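Local structure of VIN1 (Oscarella pearsei, 6BFI) at residues N668-A673 and K707-E712; R700-M705 and G798-L803. The protein probably binds actin filaments and may play a role in cell-cell adhesion. All coordinates share one frame; numbering follows the deposited sequence.

Interaction 1. Residues N668-A673 and K707-E712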
loop_
_atom_site.group_PDB
_atom_site.type_symbol
_atom_site.label_atom_id
_atom_site.label_comp_id
_atom_site.label_asym_id
_atom_site.label_seq_id
_atom_site.Cartn_x
_atom_site.Cartn_y
_atom_site.Cartn_z
ATOM N N ASN A 668 -23.934 16.642 8.665
ATOM C CA ASN A 668 -23.843 15.261 9.146
ATOM C C ASN A 668 -22.797 14.492 8.352
ATOM O O ASN A 668 -23.127 13.615 7.547
ATOM C CB ASN A 668 -25.205 14.569 9.055
ATOM C CG ASN A 668 -26.205 15.108 10.058
ATOM O OD1 ASN A 668 -26.836 16.140 9.830
ATOM N ND2 ASN A 668 -26.359 14.405 11.175
ATOM N N PRO A 669 -21.508 14.780 8.574
ATOM C CA PRO A 669 -20.465 13.995 7.888
ATOM C C PRO A 669 -20.459 12.529 8.290
ATOM O O PRO A 669 -20.310 11.645 7.430
ATOM C CB PRO A 669 -19.164 14.701 8.303
ATOM C CG PRO A 669 -19.583 16.050 8.800
ATOM C CD PRO A 669 -20.934 15.852 9.405
ATOM N N ILE A 670 -20.614 12.252 9.587
ATOM C CA ILE A 670 -20.661 10.873 10.061
ATOM C C ILE A 670 -21.801 10.120 9.388
ATOM O O ILE A 670 -21.643 8.966 8.971
ATOM C CB ILE A 670 -20.792 10.845 11.594
ATOM C CG1 ILE A 670 -19.610 11.567 12.247
ATOM C CG2 ILE A 670 -20.884 9.418 12.099
ATOM C CD1 ILE A 670 -19.708 11.657 13.758
ATOM N N HIS A 671 -22.964 10.767 9.261
ATOM C CA HIS A 671 -24.104 10.128 8.614
ATOM C C HIS A 671 -23.814 9.838 7.149
ATOM O O HIS A 671 -24.231 8.803 6.622
ATOM C CB HIS A 671 -25.347 11.009 8.748
ATOM C CG HIS A 671 -26.608 10.354 8.279
ATOM N ND1 HIS A 671 -26.874 10.116 6.947
ATOM C CD2 HIS A 671 -27.679 9.891 8.963
ATOM C CE1 HIS A 671 -28.053 9.533 6.833
ATOM N NE2 HIS A 671 -28.563 9.384 8.042
ATOM N N HIS A 672 -23.102 10.740 6.471
ATOM C CA HIS A 672 -22.746 10.491 5.078
ATOM C C HIS A 672 -21.814 9.293 4.948
ATOM O O HIS A 672 -22.007 8.447 4.066
ATOM C CB HIS A 672 -22.110 11.738 4.467
ATOM C CG HIS A 672 -23.103 12.765 4.021
ATOM N ND1 HIS A 672 -23.395 12.989 2.693
ATOM C CD2 HIS A 672 -23.876 13.625 4.725
ATOM C CE1 HIS A 672 -24.301 13.946 2.597
ATOM N NE2 HIS A 672 -24.610 14.348 3.816
ATOM N N ALA A 673 -20.801 9.196 5.816
ATOM C CA ALA A 673 -19.897 8.048 5.757
ATOM C C ALA A 673 -20.642 6.747 6.042
ATOM O O ALA A 673 -20.473 5.742 5.334
ATOM C CB ALA A 673 -18.741 8.238 6.741
ATOM N N LYS A 707 -26.399 11.210 14.855
ATOM C CA LYS A 707 -27.538 11.888 15.470
ATOM C C LYS A 707 -27.231 12.311 16.902
ATOM O O LYS A 707 -27.658 13.384 17.347
ATOM C CB LYS A 707 -28.770 10.983 15.427
ATOM C CG LYS A 707 -29.983 11.533 16.162
ATOM C CD LYS A 707 -31.210 10.672 15.915
ATOM C CE LYS A 707 -32.382 11.117 16.772
ATOM N NZ LYS A 707 -32.109 10.924 18.223
ATOM N N TYR A 708 -26.478 11.491 17.639
ATOM C CA TYR A 708 -26.214 11.795 19.041
ATOM C C TYR A 708 -25.176 12.899 19.217
ATOM O O TYR A 708 -25.269 13.679 20.170
ATOM C CB TYR A 708 -25.779 10.528 19.776
ATOM C CG TYR A 708 -26.854 9.467 19.808
ATOM C CD1 TYR A 708 -28.202 9.814 19.802
ATOM C CD2 TYR A 708 -26.526 8.117 19.830
ATOM C CE1 TYR A 708 -29.190 8.850 19.826
ATOM C CE2 TYR A 708 -27.509 7.145 19.851
ATOM C CZ TYR A 708 -28.837 7.519 19.850
ATOM O OH TYR A 708 -29.815 6.553 19.876
ATOM N N THR A 709 -24.186 12.989 18.326
ATOM C CA THR A 709 -23.260 14.115 18.399
ATOM C C THR A 709 -23.914 15.399 17.910
ATOM O O THR A 709 -23.522 16.490 18.338
ATOM C CB THR A 709 -21.989 13.841 17.589
ATOM O OG1 THR A 709 -22.263 13.991 16.191
ATOM C CG2 THR A 709 -21.470 12.441 17.852
ATOM N N ARG A 710 -24.906 15.294 17.020
ATOM C CA ARG A 710 -25.587 16.496 16.550
ATOM C C ARG A 710 -26.434 17.149 17.636
ATOM O O ARG A 710 -26.776 18.330 17.508
ATOM C CB ARG A 710 -26.463 16.172 15.339
ATOM C CG ARG A 710 -26.757 17.378 14.454
ATOM C CD ARG A 710 -28.206 17.410 13.985
ATOM N NE ARG A 710 -28.597 16.188 13.288
ATOM C CZ ARG A 710 -29.386 15.252 13.806
ATOM N NH1 ARG A 710 -29.879 15.398 15.029
ATOM N NH2 ARG A 710 -29.689 14.172 13.100
ATOM N N GLY A 711 -26.776 16.419 18.695
ATOM C CA GLY A 711 -27.621 16.953 19.747
ATOM C C GLY A 711 -27.000 18.098 20.520
ATOM O O GLY A 711 -25.982 17.919 21.197
ATOM N N GLU A 712 -27.608 19.284 20.430
ATOM C CA GLU A 712 -27.124 20.482 21.126
ATOM C C GLU A 712 -28.337 21.271 21.615
ATOM O O GLU A 712 -28.887 22.099 20.884
ATOM C CB GLU A 712 -26.233 21.328 20.223
ATOM C CG GLU A 712 -24.842 20.756 19.980
ATOM C CD GLU A 712 -23.891 20.986 21.144
ATOM O OE1 GLU A 712 -24.353 21.377 22.238
ATOM O OE2 GLU A 712 -22.672 20.781 20.961
#
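Asn668 sets its amide beside its backbone N (chi1 -70°) and Arg710 turns CG anti to its backbone N (chi1 -157°), which, with further bends, lets the long arginine chain reach across from an exposed position to the amide. The two meet in the C-terminal helical bundle that probably corresponds to the vinculin tail, where the start of helix 669-682 faces the end of the roughly antiparallel helix 690-710. ND2 of Asn668 lies 3.6 Å from NE of Arg710, and the two planes are inclined by 61°. Both nitrogens are donors, so this is van der Waals packing; OD1 approaches the guanidinium edge in its plane but stays 3.9 Å from NE. The amide nitrogen is instead hydrogen-bonded to Ser706 OG of helix 690-710, so a short polar side chain suits the site. With an alanine here, Ser706 would probably lose that partner and the guanidinium become freer to turn. The N-cap residue Asn668 makes no side-chain capping bond, but its carbonyl O accepts the bond from His672 N. Beside this pair, the apolar branch of Ile670 reaches Thr709, whose hydroxyl is hydrogen-bonded to Ser706 O, so Ile670 CD1 packs at 4.2 Å from Thr709 OG1.

Interaction 2. Residues R700-M705 and G798-L803; sequences RKMAMM and GNAENL
Met702 and Ala800 mark the nearest approach of two regular helical segments, 700-705 and 798-803, with their CA atoms 8.0 Å apart. The segments run in roughly opposite senses, and each keeps its own backbone bonds, such as Met705 N to Lys701 O and Leu803 N to Asn799 O, and the contacts between the two segments are made by side chains. Ala800 and Leu803, three residues apart, stand on one face of helix 786-817, and Met702 reaches across to both. Its CG lies anti to the backbone N (chi1 -174°), which sends the chain out from helix 690-710, and bends at the next two torsions then fold the thioether over the facing helix. SD settles on the methyl of Ala800, 3.7 Å from CB. The terminal methyl then reaches the leucine, and Met702 CE touches Leu803 CD2, also at 3.7 Å, the two side chains crossing at a slant. All three residues are buried. This is apolar packing inside the C-terminal helical bundle, in which amphipathic helices turn their hydrophobic faces inward. Each residue type suits its place: alanine is small enough for the sulfur to lie close to its helix, methionine is long and flexible enough to touch two partners, and leucine offers a branched end to the terminal methyl. Leu803 also packs on Ile766, which brings helix 763-778 up against the leucine. Polar groups on other faces of helix 690-710 tie it to further helices: Arg700 NE forms a salt bridge with Glu655 OE2 of helix 649-659, and Lys701 NZ does so with Glu728 OE2 of helix 718-745.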
loop_
_atom_site.group_PDB
_atom_site.type_symbol
_atom_site.label_atom_id
_atom_site.label_comp_id
_atom_site.label_asym_id
_atom_site.label_seq_id
_atom_site.Cartn_x
_atom_site.Cartn_y
_atom_site.Cartn_z
ATOM N N ARG A 700 -25.872 1.391 10.625
ATOM C CA ARG A 700 -26.989 1.908 11.413
ATOM C C ARG A 700 -26.496 2.549 12.704
ATOM O O ARG A 700 -26.853 3.692 13.029
ATOM C CB ARG A 700 -27.978 0.780 11.720
ATOM C CG ARG A 700 -28.541 0.066 10.500
ATOM C CD ARG A 700 -29.493 -1.049 10.915
ATOM N NE ARG A 700 -29.924 -1.865 9.783
ATOM C CZ ARG A 700 -29.547 -3.122 9.573
ATOM N NH1 ARG A 700 -28.731 -3.726 10.425
ATOM N NH2 ARG A 700 -29.994 -3.781 8.513
ATOM N N LYS A 701 -25.654 1.825 13.448
ATOM C CA LYS A 701 -25.121 2.351 14.700
ATOM C C LYS A 701 -24.350 3.647 14.480
ATOM O O LYS A 701 -24.462 4.586 15.278
ATOM C CB LYS A 701 -24.231 1.301 15.365
ATOM C CG LYS A 701 -24.975 0.047 15.810
ATOM C CD LYS A 701 -24.009 -1.002 16.341
ATOM C CE LYS A 701 -24.745 -2.212 16.891
ATOM N NZ LYS A 701 -25.622 -1.854 18.037
ATOM N N MET A 702 -23.573 3.727 13.397
ATOM C CA MET A 702 -22.792 4.935 13.141
ATOM C C MET A 702 -23.695 6.119 12.815
ATOM O O MET A 702 -23.400 7.258 13.205
ATOM C CB MET A 702 -21.792 4.687 12.012
ATOM C CG MET A 702 -20.838 5.845 11.761
ATOM S SD MET A 702 -19.632 6.107 13.087
ATOM C CE MET A 702 -18.583 4.666 12.890
ATOM N N ALA A 703 -24.799 5.871 12.101
ATOM C CA ALA A 703 -25.780 6.928 11.869
ATOM C C ALA A 703 -26.394 7.401 13.182
ATOM O O ALA A 703 -26.588 8.610 13.392
ATOM C CB ALA A 703 -26.867 6.439 10.913
ATOM N N MET A 704 -26.705 6.463 14.083
ATOM C CA MET A 704 -27.194 6.854 15.400
ATOM C C MET A 704 -26.171 7.712 16.133
ATOM O O MET A 704 -26.534 8.695 16.794
ATOM C CB MET A 704 -27.550 5.618 16.226
ATOM C CG MET A 704 -28.661 4.780 15.625
ATOM S SD MET A 704 -30.077 5.784 15.143
ATOM C CE MET A 704 -30.607 6.432 16.727
ATOM N N MET A 705 -24.883 7.364 16.021
ATOM C CA MET A 705 -23.845 8.193 16.628
ATOM C C MET A 705 -23.874 9.601 16.054
ATOM O O MET A 705 -23.801 10.585 16.797
ATOM C CB MET A 705 -22.459 7.576 16.434
ATOM C CG MET A 705 -21.346 8.550 16.830
ATOM S SD MET A 705 -19.649 7.957 16.684
ATOM C CE MET A 705 -19.674 6.599 17.841
ATOM N N GLY A 798 -13.387 12.759 12.036
ATOM C CA GLY A 798 -12.286 12.207 11.261
ATOM C C GLY A 798 -12.078 10.731 11.541
ATOM O O GLY A 798 -11.953 9.917 10.619
ATOM N N ASN A 799 -12.060 10.364 12.826
ATOM C CA ASN A 799 -11.913 8.963 13.208
ATOM C C ASN A 799 -13.037 8.109 12.628
ATOM O O ASN A 799 -12.791 7.030 12.076
ATOM C CB ASN A 799 -11.876 8.846 14.733
ATOM C CG ASN A 799 -11.683 7.420 15.203
ATOM O OD1 ASN A 799 -12.647 6.681 15.400
ATOM N ND2 ASN A 799 -10.429 7.026 15.388
ATOM N N ALA A 800 -14.283 8.582 12.742
ATOM C CA ALA A 800 -15.425 7.799 12.271
ATOM C C ALA A 800 -15.416 7.655 10.755
ATOM O O ALA A 800 -15.729 6.581 10.226
ATOM C CB ALA A 800 -16.731 8.442 12.741
ATOM N N GLU A 801 -15.071 8.727 10.038
ATOM C CA GLU A 801 -14.932 8.636 8.588
ATOM C C GLU A 801 -13.876 7.605 8.206
ATOM O O GLU A 801 -14.100 6.766 7.324
ATOM C CB GLU A 801 -14.586 10.007 8.006
ATOM C CG GLU A 801 -15.751 10.980 7.977
ATOM C CD GLU A 801 -15.327 12.387 7.606
ATOM O OE1 GLU A 801 -14.145 12.729 7.819
ATOM O OE2 GLU A 801 -16.175 13.152 7.098
ATOM N N ASN A 802 -12.717 7.648 8.872
ATOM C CA ASN A 802 -11.677 6.663 8.594
ATOM C C ASN A 802 -12.172 5.243 8.856
ATOM O O ASN A 802 -11.898 4.324 8.069
ATOM C CB ASN A 802 -10.435 6.970 9.428
ATOM C CG ASN A 802 -9.380 5.895 9.311
ATOM O OD1 ASN A 802 -8.944 5.329 10.311
ATOM N ND2 ASN A 802 -8.968 5.600 8.085
ATOM N N LEU A 803 -12.914 5.045 9.949
ATOM C CA LEU A 803 -13.459 3.721 10.240
ATOM C C LEU A 803 -14.410 3.256 9.144
ATOM O O LEU A 803 -14.365 2.092 8.729
ATOM C CB LEU A 803 -14.176 3.720 11.589
ATOM C CG LEU A 803 -14.824 2.383 11.961
ATOM C CD1 LEU A 803 -13.782 1.273 12.012
ATOM C CD2 LEU A 803 -15.570 2.483 13.283
#

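How the interactions relate
Helix 690-710 serves both interactions: its end meets the start of helix 669-682 in interaction 1, and the preceding turns meet helix 786-817 in interaction 2. The centres of the two contacts lie about 8 Å apart. Along the chain the segments alternate, in the order 668-673, 700-705, 707-712, 798-803, so the two contacts interlock instead of following one another. They also touch directly: Ile670 CG2 packs at 3.5 Å against Met702 O, and Pro669 CB lies 3.6 Å from Glu801 OE2, so helix 669-682 also meets helix 786-817. Three helices, two neighbours in sequence and one much later, thus pack mutually, consistent with the tail, which binds F-actin in vinculin, being one packed bundle.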